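PDB 3TEV: glycosyl hyrolase, family 3 from Deinococcus radiodurans, which probably hydrolyses O-glycosidic bonds in carbohydrate substrates, as expected for a family 3 glycoside hydrolase built on a TIM barrel. Local coordinates for residues A[105-111]-A[159-164]; A[72-76]-A[324-328]; A[23-29]-A[47-53]; A[190-194]-A[267-273]; A[60-64]-A[123-127]. Where two conformers were deposited one is given. Residues are numbered along the deposited sequence.

Contact 1. Residues A[105-111]-A[159-164]; sequences DDQQLTE and RHGRAA
Helices 107-124 and 154-169 are consecutive outer helices of a TIM barrel and run in roughly the same direction: the axes of 107-111 and 159-164 approach to 7.9 Å with a signed crossing angle of -36°. Backbone register pairs Q107 with H160 (CA-CA 5.8 Å) and E111 with A163 (4.2 Å). D105 leaves the preceding helix with positive phi (60°), and D106 is the N-cap of the next, its OD1 accepting from L109 N at 3.2 Å.

Charge and hydrogen bonding gather at the N-terminal end. With chi1 t, D105 places OD1 between two donors, R159 NH1 (2.7 Å, a salt bridge) and H160 NE2 (2.6 Å, a His-carboxylate hydrogen bond). The H160 imidazole (chi1 m) thus bridges the loop and the helix, because its ND1 also shares a hydrogen bond with T110 OG1 at 2.7 Å. E111 turns its carboxylate to R170.

Close packing centres on A163, whose small CB lets the backbones close in: it lies 3.3 Å from Q107 O and makes an apolar contact with T110 CG2 at 3.7 Å. One turn on from Q107, E111 CA makes a CA-H...O contact with A163 O at 3.3 Å.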
# COMPACT_ATOMS: atom_id res chain seq x y z
N ASP A 105 17.91 -8.45 -16.84
CA ASP A 105 17.28 -7.45 -17.70
C ASP A 105 16.47 -8.04 -18.83
O ASP A 105 16.42 -7.49 -19.92
CB ASP A 105 18.29 -6.41 -18.21
CG ASP A 105 17.61 -5.13 -18.69
OD1 ASP A 105 16.52 -4.79 -18.18
OD2 ASP A 105 18.17 -4.45 -19.58
N ASP A 106 15.80 -9.15 -18.55
CA ASP A 106 14.82 -9.69 -19.46
C ASP A 106 13.44 -9.31 -18.91
O ASP A 106 12.95 -9.92 -17.95
CB ASP A 106 15.01 -11.21 -19.63
CG ASP A 106 13.99 -11.84 -20.57
OD1 ASP A 106 12.99 -11.18 -20.93
OD2 ASP A 106 14.19 -13.01 -20.95
N GLN A 107 12.84 -8.30 -19.52
CA GLN A 107 11.54 -7.77 -19.14
C GLN A 107 10.51 -8.89 -19.09
O GLN A 107 9.75 -9.00 -18.13
CB GLN A 107 11.12 -6.65 -20.12
CG GLN A 107 9.64 -6.32 -20.15
CD GLN A 107 9.38 -4.89 -20.64
OE1 GLN A 107 9.77 -4.53 -21.77
NE2 GLN A 107 8.70 -4.07 -19.80
N GLN A 108 10.51 -9.74 -20.12
CA GLN A 108 9.57 -10.86 -20.19
C GLN A 108 9.76 -11.87 -19.04
O GLN A 108 8.78 -12.39 -18.53
CB GLN A 108 9.63 -11.54 -21.56
CG GLN A 108 8.61 -12.66 -21.78
CD GLN A 108 7.18 -12.15 -21.87
OE1 GLN A 108 6.86 -11.32 -22.73
NE2 GLN A 108 6.29 -12.67 -21.01
N LEU A 109 11.00 -12.13 -18.64
CA LEU A 109 11.24 -12.98 -17.46
C LEU A 109 10.61 -12.37 -16.19
O LEU A 109 9.92 -13.06 -15.42
CB LEU A 109 12.74 -13.19 -17.26
CG LEU A 109 13.19 -13.87 -15.95
CD1 LEU A 109 12.62 -15.28 -15.81
CD2 LEU A 109 14.73 -13.90 -15.88
N THR A 110 10.84 -11.08 -15.99
CA THR A 110 10.32 -10.39 -14.83
C THR A 110 8.81 -10.53 -14.79
O THR A 110 8.25 -10.87 -13.75
CB THR A 110 10.73 -8.92 -14.84
OG1 THR A 110 12.16 -8.85 -14.84
CG2 THR A 110 10.16 -8.14 -13.61
N GLU A 111 8.16 -10.28 -15.92
CA GLU A 111 6.70 -10.43 -15.99
C GLU A 111 6.27 -11.85 -15.61
O GLU A 111 5.39 -12.03 -14.78
CB GLU A 111 6.17 -10.06 -17.37
CG GLU A 111 4.67 -10.18 -17.46
CD GLU A 111 4.07 -9.70 -18.79
OE1 GLU A 111 4.67 -8.87 -19.52
OE2 GLU A 111 2.95 -10.15 -19.09
N ARG A 159 11.12 -0.14 -16.56
CA ARG A 159 10.94 -1.30 -17.43
C ARG A 159 10.57 -2.59 -16.67
O ARG A 159 9.68 -3.33 -17.09
CB ARG A 159 12.15 -1.53 -18.37
CG ARG A 159 12.03 -0.78 -19.71
CD ARG A 159 13.24 -0.97 -20.63
NE ARG A 159 13.40 -2.35 -21.10
CZ ARG A 159 14.17 -3.27 -20.46
NH1 ARG A 159 14.86 -2.96 -19.33
NH2 ARG A 159 14.27 -4.50 -20.97
N HIS A 160 11.24 -2.84 -15.54
CA HIS A 160 10.91 -4.03 -14.77
C HIS A 160 9.67 -3.85 -13.89
O HIS A 160 8.93 -4.81 -13.64
CB HIS A 160 12.13 -4.54 -14.01
CG HIS A 160 13.16 -5.10 -14.93
ND1 HIS A 160 13.07 -6.36 -15.47
CD2 HIS A 160 14.28 -4.54 -15.46
CE1 HIS A 160 14.10 -6.57 -16.27
NE2 HIS A 160 14.85 -5.48 -16.28
N GLY A 161 9.43 -2.61 -13.45
CA GLY A 161 8.20 -2.28 -12.74
C GLY A 161 6.98 -2.58 -13.59
O GLY A 161 6.00 -3.14 -13.10
N ARG A 162 7.05 -2.22 -14.87
CA ARG A 162 5.96 -2.47 -15.83
C ARG A 162 5.65 -3.96 -15.92
O ARG A 162 4.47 -4.37 -15.92
CB ARG A 162 6.32 -1.92 -17.23
CG ARG A 162 5.15 -1.95 -18.24
CD ARG A 162 5.51 -1.50 -19.66
NE ARG A 162 6.32 -0.27 -19.70
CZ ARG A 162 5.85 0.98 -19.74
NH1 ARG A 162 4.54 1.22 -19.75
NH2 ARG A 162 6.71 2.00 -19.77
N ALA A 163 6.71 -4.76 -15.99
CA ALA A 163 6.59 -6.21 -16.11
C ALA A 163 5.94 -6.82 -14.86
O ALA A 163 5.09 -7.70 -14.96
CB ALA A 163 7.97 -6.83 -16.34
N ALA A 164 6.35 -6.34 -13.69
CA ALA A 164 5.82 -6.82 -12.41
C ALA A 164 4.33 -6.50 -12.27
O ALA A 164 3.55 -7.36 -11.84
CB ALA A 164 6.61 -6.22 -11.26

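Contact 2. Residues A[72-76]-A[324-328]; sequences GEHAL and LRALA
Segment 72-76 leaves helix 57-71 at G72, whose phi of 88° and psi of -172° would jam a CB against the preceding carbonyl. A type I turn runs from G72 to A75, closed by A75 N to G72 O at 3.1 Å, after which L76 enters strand 76-79. Segment 324-328 is regular helix within 314-330, with A328 N bonded to L324 O at 3.2 Å. The backbones come nearest at H74 and A328, with CA atoms 5.5 Å apart.

H74 (chi1 m, chi2 -53°) offers one ring face to R325. The guanidinium lies flat on it, centres 4.0 Å apart and planes at 11°, while R325 CG makes a CH-pi contact 3.4 Å from the ring centroid. R325 is held there by a salt bridge from NH2 to D14. In barrel terms, helix 314-330, the second helix after the eighth strand and the last of the modelled chain, folds across the N-terminal end of the TIM barrel and meets the third strand where it begins; its L324 and L327 also touch V258 of strand 258-261.

L76 (chi1 m, chi2 t) is the apolar bump: CD1 lies 4.1 Å from L324 CD2, and CD2 3.9 Å from both L327 CD2 and A328 CB. A328 CB also sits 3.4 Å from H74 O. No direct hydrogen bond crosses; water 1 instead links H74 ND1 (2.5 Å) to R325 O (2.9 Å).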
# COMPACT_ATOMS: atom_id res chain seq x y z
N GLY A 72 -16.97 -10.61 3.07
CA GLY A 72 -17.92 -10.42 1.97
C GLY A 72 -17.21 -10.03 0.67
O GLY A 72 -15.97 -10.03 0.59
N GLU A 73 -18.00 -9.68 -0.34
CA GLU A 73 -17.49 -9.54 -1.69
C GLU A 73 -16.48 -8.44 -1.89
O GLU A 73 -15.71 -8.52 -2.83
CB GLU A 73 -18.63 -9.32 -2.71
CG GLU A 73 -19.50 -8.09 -2.40
CD GLU A 73 -20.66 -7.90 -3.40
OE1 GLU A 73 -20.43 -7.96 -4.63
OE2 GLU A 73 -21.80 -7.66 -2.96
N HIS A 74 -16.48 -7.42 -1.04
CA HIS A 74 -15.53 -6.31 -1.17
C HIS A 74 -14.14 -6.58 -0.54
O HIS A 74 -13.24 -5.73 -0.60
CB HIS A 74 -16.13 -5.03 -0.58
CG HIS A 74 -17.46 -4.67 -1.18
ND1 HIS A 74 -17.65 -4.57 -2.55
CD2 HIS A 74 -18.67 -4.43 -0.61
CE1 HIS A 74 -18.91 -4.26 -2.79
NE2 HIS A 74 -19.55 -4.16 -1.64
N ALA A 75 -13.97 -7.76 0.05
CA ALA A 75 -12.73 -8.13 0.74
C ALA A 75 -11.47 -7.75 -0.05
O ALA A 75 -11.32 -8.14 -1.22
CB ALA A 75 -12.72 -9.63 1.04
N LEU A 76 -10.59 -6.99 0.58
CA LEU A 76 -9.22 -6.86 0.09
C LEU A 76 -8.31 -7.64 1.04
O LEU A 76 -8.21 -7.34 2.24
CB LEU A 76 -8.79 -5.39 -0.03
CG LEU A 76 -9.59 -4.59 -1.07
CD1 LEU A 76 -9.48 -3.05 -0.84
CD2 LEU A 76 -9.23 -4.96 -2.54
N LEU A 324 -11.92 1.56 -3.41
CA LEU A 324 -11.57 0.29 -2.80
C LEU A 324 -12.47 -0.81 -3.34
O LEU A 324 -12.04 -1.92 -3.58
CB LEU A 324 -11.72 0.37 -1.28
CG LEU A 324 -10.77 1.35 -0.58
CD1 LEU A 324 -11.02 1.42 0.96
CD2 LEU A 324 -9.33 1.01 -0.87
N ARG A 325 -13.74 -0.47 -3.53
CA ARG A 325 -14.69 -1.41 -4.02
C ARG A 325 -14.47 -1.72 -5.49
O ARG A 325 -14.57 -2.87 -5.90
CB ARG A 325 -16.10 -0.92 -3.68
CG ARG A 325 -16.64 -1.69 -2.49
CD ARG A 325 -17.09 -0.94 -1.29
NE ARG A 325 -18.50 -0.70 -1.28
CZ ARG A 325 -19.32 -0.80 -0.22
NH1 ARG A 325 -18.92 -1.19 0.98
NH2 ARG A 325 -20.59 -0.51 -0.39
N ALA A 326 -14.09 -0.71 -6.27
CA ALA A 326 -13.82 -0.91 -7.69
C ALA A 326 -12.63 -1.86 -7.86
O ALA A 326 -12.65 -2.71 -8.75
CB ALA A 326 -13.58 0.41 -8.41
N LEU A 327 -11.63 -1.71 -6.99
CA LEU A 327 -10.46 -2.58 -6.98
C LEU A 327 -10.84 -4.04 -6.71
O LEU A 327 -10.43 -4.94 -7.44
CB LEU A 327 -9.43 -2.11 -5.95
CG LEU A 327 -8.05 -2.78 -6.00
CD1 LEU A 327 -7.30 -2.34 -7.25
CD2 LEU A 327 -7.20 -2.45 -4.78
N ALA A 328 -11.59 -4.27 -5.64
CA ALA A 328 -12.10 -5.61 -5.36
C ALA A 328 -13.01 -6.20 -6.46
O ALA A 328 -13.03 -7.42 -6.61
CB ALA A 328 -12.80 -5.64 -4.01
O HOH W 1 -16.34 -4.81 -4.66
O HOH W 2 -13.12 -3.14 -1.04

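Contact 3. Residues A[23-29]-A[47-53]; sequences MIDLPGP and VCLFGKN
K52 NZ forms a salt bridge with D25 OD2 at 2.9 Å and also donates to L26 O at 3.0 Å; D25 OD1 accepts from the backbone of G294. The same L26 carbonyl receives N53 ND2 at 3.0 Å, and ND2 reaches G28 O at 3.0 Å as well. N53 OD1 meanwhile accepts from F50 N (2.8 Å), fixing the 3-10 turn 51-53. Water 3 fills the gap where the chains diverge, accepting from L26 N (2.8 Å) and donating to C48 O (2.7 Å).

Before this, strands 22-24 and 46-49 run parallel, the first two strands of the TIM barrel in a beta-alpha-beta unit. I24 pairs with V47 (CA-CA 4.8 Å), and C48 N donates to I24 O at 3.0 Å. L26 CD1 packs 3.4 Å from V47 CG1 and 3.9 Å from L49 CD2, whereas the selenomethionine M23 sets SE 3.9 Å from C48 CB.

The chemistry implies that, past the strand ends, side-chain donors take over from strand pairing in satisfying the carbonyls of L26 and G28.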
# COMPACT_ATOMS: atom_id res chain seq x y z
N MSE A 23 -7.00 -0.97 6.86
CA MSE A 23 -6.43 -2.27 6.56
C MSE A 23 -5.69 -2.67 7.83
O MSE A 23 -4.79 -1.94 8.31
CB MSE A 23 -5.46 -2.19 5.37
CG MSE A 23 -4.74 -3.50 5.05
SE MSE A 23 -3.66 -3.39 3.42
CE MSE A 23 -4.88 -4.17 2.12
N ILE A 24 -6.06 -3.81 8.38
CA ILE A 24 -5.49 -4.25 9.64
C ILE A 24 -4.74 -5.56 9.49
O ILE A 24 -4.89 -6.26 8.49
CB ILE A 24 -6.59 -4.45 10.69
CG1 ILE A 24 -7.51 -5.59 10.27
CG2 ILE A 24 -7.37 -3.16 10.92
CD1 ILE A 24 -8.44 -6.07 11.42
N ASP A 25 -3.94 -5.89 10.50
CA ASP A 25 -3.28 -7.19 10.55
C ASP A 25 -4.01 -8.12 11.51
O ASP A 25 -4.80 -7.68 12.35
CB ASP A 25 -1.77 -7.06 10.88
CG ASP A 25 -1.49 -6.36 12.22
OD1 ASP A 25 -2.26 -5.48 12.67
OD2 ASP A 25 -0.44 -6.68 12.82
N LEU A 26 -3.71 -9.41 11.37
CA LEU A 26 -4.34 -10.48 12.14
C LEU A 26 -3.28 -11.20 12.97
O LEU A 26 -2.11 -11.21 12.61
CB LEU A 26 -5.00 -11.47 11.18
CG LEU A 26 -5.96 -10.83 10.18
CD1 LEU A 26 -6.32 -11.81 9.07
CD2 LEU A 26 -7.21 -10.28 10.89
N PRO A 27 -3.69 -11.79 14.11
CA PRO A 27 -2.71 -12.37 15.04
C PRO A 27 -1.97 -13.63 14.56
O PRO A 27 -0.79 -13.79 14.84
CB PRO A 27 -3.54 -12.67 16.30
CG PRO A 27 -4.97 -12.63 15.88
CD PRO A 27 -5.07 -11.76 14.66
N GLY A 28 -2.65 -14.53 13.85
CA GLY A 28 -2.04 -15.80 13.48
C GLY A 28 -2.49 -16.47 12.20
O GLY A 28 -3.14 -15.86 11.36
N PRO A 29 -2.12 -17.76 12.03
CA PRO A 29 -2.44 -18.54 10.82
C PRO A 29 -3.89 -19.01 10.74
O PRO A 29 -4.30 -19.49 9.68
CB PRO A 29 -1.51 -19.74 10.93
CG PRO A 29 -1.28 -19.89 12.39
CD PRO A 29 -1.22 -18.50 12.93
N VAL A 47 -7.38 -6.46 4.95
CA VAL A 47 -6.40 -7.06 5.86
C VAL A 47 -5.10 -7.31 5.11
O VAL A 47 -5.11 -7.62 3.92
CB VAL A 47 -6.87 -8.42 6.40
CG1 VAL A 47 -5.69 -9.19 6.94
CG2 VAL A 47 -7.93 -8.23 7.48
N CYS A 48 -3.97 -7.17 5.81
CA CYS A 48 -2.67 -7.47 5.21
C CYS A 48 -2.10 -8.64 5.99
O CYS A 48 -2.16 -8.65 7.22
CB CYS A 48 -1.72 -6.28 5.24
SG CYS A 48 -0.17 -6.65 4.28
N LEU A 49 -1.59 -9.63 5.27
CA LEU A 49 -1.00 -10.82 5.89
C LEU A 49 0.52 -10.74 5.89
O LEU A 49 1.12 -10.19 4.97
CB LEU A 49 -1.44 -12.07 5.15
CG LEU A 49 -2.94 -12.32 5.06
CD1 LEU A 49 -3.21 -13.52 4.20
CD2 LEU A 49 -3.58 -12.49 6.44
N PHE A 50 1.13 -11.29 6.93
CA PHE A 50 2.58 -11.32 7.11
C PHE A 50 3.02 -12.74 7.49
O PHE A 50 2.20 -13.64 7.62
CB PHE A 50 2.99 -10.34 8.20
CG PHE A 50 2.63 -8.92 7.90
CD1 PHE A 50 3.51 -8.09 7.22
CD2 PHE A 50 1.39 -8.41 8.27
CE1 PHE A 50 3.16 -6.76 6.92
CE2 PHE A 50 1.03 -7.09 7.99
CZ PHE A 50 1.91 -6.27 7.31
N GLY A 51 4.33 -12.92 7.68
CA GLY A 51 4.91 -14.21 8.04
C GLY A 51 4.19 -14.90 9.18
O GLY A 51 3.90 -16.10 9.10
N LYS A 52 3.85 -14.15 10.22
CA LYS A 52 3.07 -14.68 11.34
C LYS A 52 1.73 -15.31 10.92
O LYS A 52 1.11 -16.01 11.71
CB LYS A 52 2.83 -13.58 12.38
CG LYS A 52 1.91 -12.43 11.89
CD LYS A 52 1.54 -11.47 13.02
CE LYS A 52 1.03 -10.16 12.43
NZ LYS A 52 0.17 -9.43 13.38
N ASN A 53 1.26 -15.05 9.69
CA ASN A 53 -0.04 -15.61 9.24
C ASN A 53 0.09 -16.76 8.24
O ASN A 53 -0.93 -17.29 7.78
CB ASN A 53 -0.91 -14.53 8.59
CG ASN A 53 -0.99 -13.25 9.42
OD1 ASN A 53 -0.41 -12.22 9.03
ND2 ASN A 53 -1.70 -13.31 10.55
O HOH W 3 -1.68 -10.05 9.48

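Contact 4. Residues A[190-194]-A[267-273]; sequences SHLAL and QAIDANY
A compact turn fitted against a short helix shows how small residues make room for a close approach. Segment 190-194 is a type I turn from S190 to A193, closed by A193 N to S190 O (3.2 Å) and reinforced by an ST turn in which S190 OG accepts from L192 N (3.2 Å). It faces helix 267-272, and L192 and A268 bring their CA atoms within 4.7 Å.

Two leucines are the bumps. L192 (chi1 m, chi2 t) lays CD2 into a shallow surface hollow between Q267 CG (4.1 Å) and A271 CB (3.9 Å). L194 (chi1 m, chi2 t) fills a deeper one: its CD2 rests 3.9 Å from A268 CB and 4.2 Å from I269 CG1, while CD1 meets the edge of the Y273 ring, 4.3 Å from CE2, with P237 beside it. Between the leucines, A268 presents its CB to A193 O at 3.6 Å.

The turn follows the fifth barrel strand and the helix the seventh, on the C-terminal face where TIM-barrel enzymes carry their active sites.

N272 ND2 supplies the direct polar tie, donating to L192 O at 2.9 Å and to A268 O of its own segment at a very short 2.4 Å. Chemically, this is a largely apolar surface joint with one amide serving a carbonyl from each segment.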
# COMPACT_ATOMS: atom_id res chain seq x y z
N SER A 190 17.92 11.05 12.95
CA SER A 190 18.03 10.06 14.04
C SER A 190 16.95 9.00 13.80
O SER A 190 16.12 9.16 12.90
CB SER A 190 17.84 10.72 15.42
OG SER A 190 16.47 10.89 15.72
N HIS A 191 16.94 7.92 14.61
CA HIS A 191 15.89 6.89 14.45
C HIS A 191 14.47 7.38 14.80
O HIS A 191 13.49 6.72 14.49
CB HIS A 191 16.24 5.59 15.19
CG HIS A 191 16.11 5.70 16.69
ND1 HIS A 191 17.06 6.31 17.48
CD2 HIS A 191 15.15 5.25 17.53
CE1 HIS A 191 16.68 6.25 18.74
NE2 HIS A 191 15.53 5.61 18.80
N LEU A 192 14.36 8.54 15.42
CA LEU A 192 13.04 9.07 15.76
C LEU A 192 12.59 10.17 14.81
O LEU A 192 11.48 10.68 14.93
CB LEU A 192 13.01 9.56 17.20
CG LEU A 192 13.26 8.49 18.27
CD1 LEU A 192 13.15 9.12 19.65
CD2 LEU A 192 12.25 7.34 18.14
N ALA A 193 13.44 10.54 13.87
CA ALA A 193 13.11 11.61 12.95
C ALA A 193 12.55 11.00 11.66
O ALA A 193 12.96 9.90 11.26
CB ALA A 193 14.36 12.46 12.66
N LEU A 194 11.63 11.70 11.01
CA LEU A 194 11.17 11.27 9.70
C LEU A 194 12.32 11.38 8.70
O LEU A 194 13.05 12.36 8.72
CB LEU A 194 9.99 12.12 9.22
CG LEU A 194 8.69 11.96 10.02
CD1 LEU A 194 7.67 13.01 9.60
CD2 LEU A 194 8.11 10.54 9.88
N GLN A 267 8.16 3.42 13.71
CA GLN A 267 8.65 4.18 14.85
C GLN A 267 8.67 5.70 14.67
O GLN A 267 8.20 6.43 15.55
CB GLN A 267 10.04 3.68 15.27
CG GLN A 267 10.40 4.00 16.71
CD GLN A 267 11.72 3.38 17.17
OE1 GLN A 267 12.60 3.05 16.36
NE2 GLN A 267 11.87 3.23 18.49
N ALA A 268 9.20 6.17 13.55
CA ALA A 268 9.33 7.62 13.32
C ALA A 268 7.98 8.34 13.33
O ALA A 268 7.87 9.43 13.89
CB ALA A 268 10.09 7.90 12.02
N ILE A 269 6.95 7.73 12.74
CA ILE A 269 5.60 8.29 12.79
C ILE A 269 5.07 8.23 14.22
O ILE A 269 4.57 9.22 14.77
CB ILE A 269 4.63 7.56 11.83
CG1 ILE A 269 4.76 8.12 10.42
CG2 ILE A 269 3.17 7.67 12.32
CD1 ILE A 269 3.99 9.41 10.16
N ASP A 270 5.21 7.05 14.81
CA ASP A 270 4.69 6.76 16.13
C ASP A 270 5.23 7.73 17.17
O ASP A 270 4.53 8.09 18.12
CB ASP A 270 5.03 5.32 16.50
CG ASP A 270 4.01 4.69 17.41
OD1 ASP A 270 2.79 4.96 17.27
OD2 ASP A 270 4.44 3.89 18.25
N ALA A 271 6.48 8.16 16.99
CA ALA A 271 7.14 9.07 17.92
C ALA A 271 6.72 10.51 17.72
O ALA A 271 6.94 11.35 18.59
CB ALA A 271 8.67 8.94 17.82
N ASN A 272 6.14 10.81 16.56
CA ASN A 272 5.85 12.19 16.18
C ASN A 272 4.36 12.57 16.14
O ASN A 272 4.02 13.76 16.19
CB ASN A 272 6.55 12.54 14.86
CG ASN A 272 8.07 12.64 15.01
OD1 ASN A 272 8.59 13.65 15.49
ND2 ASN A 272 8.78 11.59 14.60
N TYR A 273 3.48 11.55 16.07
CA TYR A 273 2.04 11.74 15.96
C TYR A 273 1.29 10.73 16.85
O TYR A 273 1.84 9.68 17.21
CB TYR A 273 1.58 11.55 14.50
CG TYR A 273 2.27 12.46 13.50
CD1 TYR A 273 1.70 13.69 13.13
CD2 TYR A 273 3.49 12.09 12.92
CE1 TYR A 273 2.33 14.54 12.22
CE2 TYR A 273 4.16 12.95 12.01
CZ TYR A 273 3.57 14.16 11.66
OH TYR A 273 4.22 14.99 10.77

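Contact 5. Residues A[60-64]-A[123-127]; sequences LRRLC and SVGIN
This is a buried helix-end contact on the outside of the barrel, where helix 57-71 receives the C-terminus of helix 107-124. The CA atoms of R61 and V124 lie 4.2 Å apart, and those of C64 and G125 5.4 Å. At the second pair there is little room for a side chain: a CB on G125 would fall a tight 3.3 Å from C64 CB, and at its backbone angles would also press on the preceding carbonyl.

R61, extended through chi1 and chi2 (both t), donates from NE to S123 O at 3.0 Å and weakly from NH1 to S123 OG at 3.3 Å; V124 CG1 lies over one guanidinium face. Water 4 links R61 O (3.2 Å) to V124 O (2.9 Å), and water 5 joins C64 O (2.8 Å) to G125 O (2.7 Å). Inward, L60 CG packs 4.0 Å from V124 CG2, and C64 SG 3.8 Å from I126 CG1.

G125, with phi 103°, is the C-prime residue of a Schellman motif, I126 N returning to L121 O and G125 N to R122 O, which turns the chain from helix toward the fourth strand of the TIM barrel.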
# COMPACT_ATOMS: atom_id res chain seq x y z
N LEU A 60 -3.05 -21.45 4.47
CA LEU A 60 -3.27 -20.12 3.94
C LEU A 60 -4.55 -20.05 3.11
O LEU A 60 -5.31 -19.07 3.20
CB LEU A 60 -2.06 -19.65 3.14
CG LEU A 60 -1.98 -18.20 2.68
CD1 LEU A 60 -2.27 -17.21 3.80
CD2 LEU A 60 -0.60 -17.93 2.07
N ARG A 61 -4.80 -21.10 2.34
CA ARG A 61 -6.03 -21.20 1.55
C ARG A 61 -7.26 -21.21 2.46
O ARG A 61 -8.25 -20.56 2.15
CB ARG A 61 -6.02 -22.44 0.65
CG ARG A 61 -7.24 -22.54 -0.27
CD ARG A 61 -7.12 -23.70 -1.27
NE ARG A 61 -6.10 -23.48 -2.31
CZ ARG A 61 -4.88 -24.03 -2.33
NH1 ARG A 61 -4.04 -23.75 -3.32
NH2 ARG A 61 -4.49 -24.88 -1.38
N ARG A 62 -7.17 -21.96 3.55
CA ARG A 62 -8.21 -22.00 4.57
C ARG A 62 -8.41 -20.61 5.22
O ARG A 62 -9.53 -20.13 5.34
CB ARG A 62 -7.88 -23.07 5.62
CG ARG A 62 -9.02 -23.46 6.57
CD ARG A 62 -8.56 -24.47 7.65
NE ARG A 62 -7.63 -25.49 7.13
CZ ARG A 62 -6.34 -25.59 7.47
NH1 ARG A 62 -5.57 -26.54 6.93
NH2 ARG A 62 -5.80 -24.74 8.35
N LEU A 63 -7.31 -19.95 5.56
CA LEU A 63 -7.38 -18.62 6.18
C LEU A 63 -8.04 -17.56 5.27
O LEU A 63 -8.88 -16.80 5.74
CB LEU A 63 -6.00 -18.17 6.65
CG LEU A 63 -5.90 -16.74 7.19
CD1 LEU A 63 -6.83 -16.52 8.42
CD2 LEU A 63 -4.49 -16.40 7.54
N CYS A 64 -7.67 -17.53 3.99
CA CYS A 64 -8.21 -16.54 3.07
C CYS A 64 -9.65 -16.82 2.68
O CYS A 64 -10.42 -15.88 2.42
CB CYS A 64 -7.32 -16.41 1.84
SG CYS A 64 -5.69 -15.80 2.30
N SER A 123 -4.53 -18.69 -6.22
CA SER A 123 -5.03 -20.00 -5.79
C SER A 123 -5.30 -20.13 -4.28
O SER A 123 -6.10 -20.96 -3.88
CB SER A 123 -4.18 -21.17 -6.32
OG SER A 123 -3.08 -21.43 -5.46
N VAL A 124 -4.68 -19.28 -3.45
CA VAL A 124 -4.98 -19.32 -2.01
C VAL A 124 -6.02 -18.29 -1.57
O VAL A 124 -6.51 -18.34 -0.46
CB VAL A 124 -3.71 -19.29 -1.10
CG1 VAL A 124 -2.80 -20.48 -1.41
CG2 VAL A 124 -2.96 -17.97 -1.24
N GLY A 125 -6.36 -17.35 -2.46
CA GLY A 125 -7.46 -16.41 -2.25
C GLY A 125 -7.01 -15.02 -1.85
O GLY A 125 -7.73 -14.29 -1.15
N ILE A 126 -5.80 -14.67 -2.28
CA ILE A 126 -5.24 -13.34 -2.05
C ILE A 126 -5.43 -12.51 -3.32
O ILE A 126 -5.19 -13.00 -4.43
CB ILE A 126 -3.73 -13.43 -1.68
CG1 ILE A 126 -3.60 -13.90 -0.22
CG2 ILE A 126 -3.05 -12.07 -1.85
CD1 ILE A 126 -2.25 -14.58 0.11
N ASN A 127 -5.87 -11.26 -3.17
CA ASN A 127 -6.12 -10.42 -4.34
C ASN A 127 -5.30 -9.13 -4.39
O ASN A 127 -5.55 -8.25 -5.22
CB ASN A 127 -7.63 -10.15 -4.50
CG ASN A 127 -8.25 -9.39 -3.30
OD1 ASN A 127 -7.62 -9.21 -2.25
ND2 ASN A 127 -9.48 -8.92 -3.48
O HOH W 4 -9.08 -19.56 -0.74
O HOH W 5 -10.14 -15.24 -0.30

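Within one barrel, chemistry follows position. Contacts 2 and 5 are the buried pair and touch through A75 O and N127 ND2, 3.0 Å apart; contacts 1 and 3 are partly buried, and waters bridge contacts 2, 3 and 5. Contact 3 joins contact 2 through the sheet (L76 O to V47 N, 3.0 Å) and contact 5 through L49 against L60 and C64, so these three form a continuous block. Contact 1 shares helix 107-124 with contact 5, opposite ends of one helix, yet relies on a charged network, whereas contact 5 uses backbone carbonyls. Contact 4, the most exposed, stands apart, its nearest atoms about 12 Å from contact 3 and about 26 Å from contact 1.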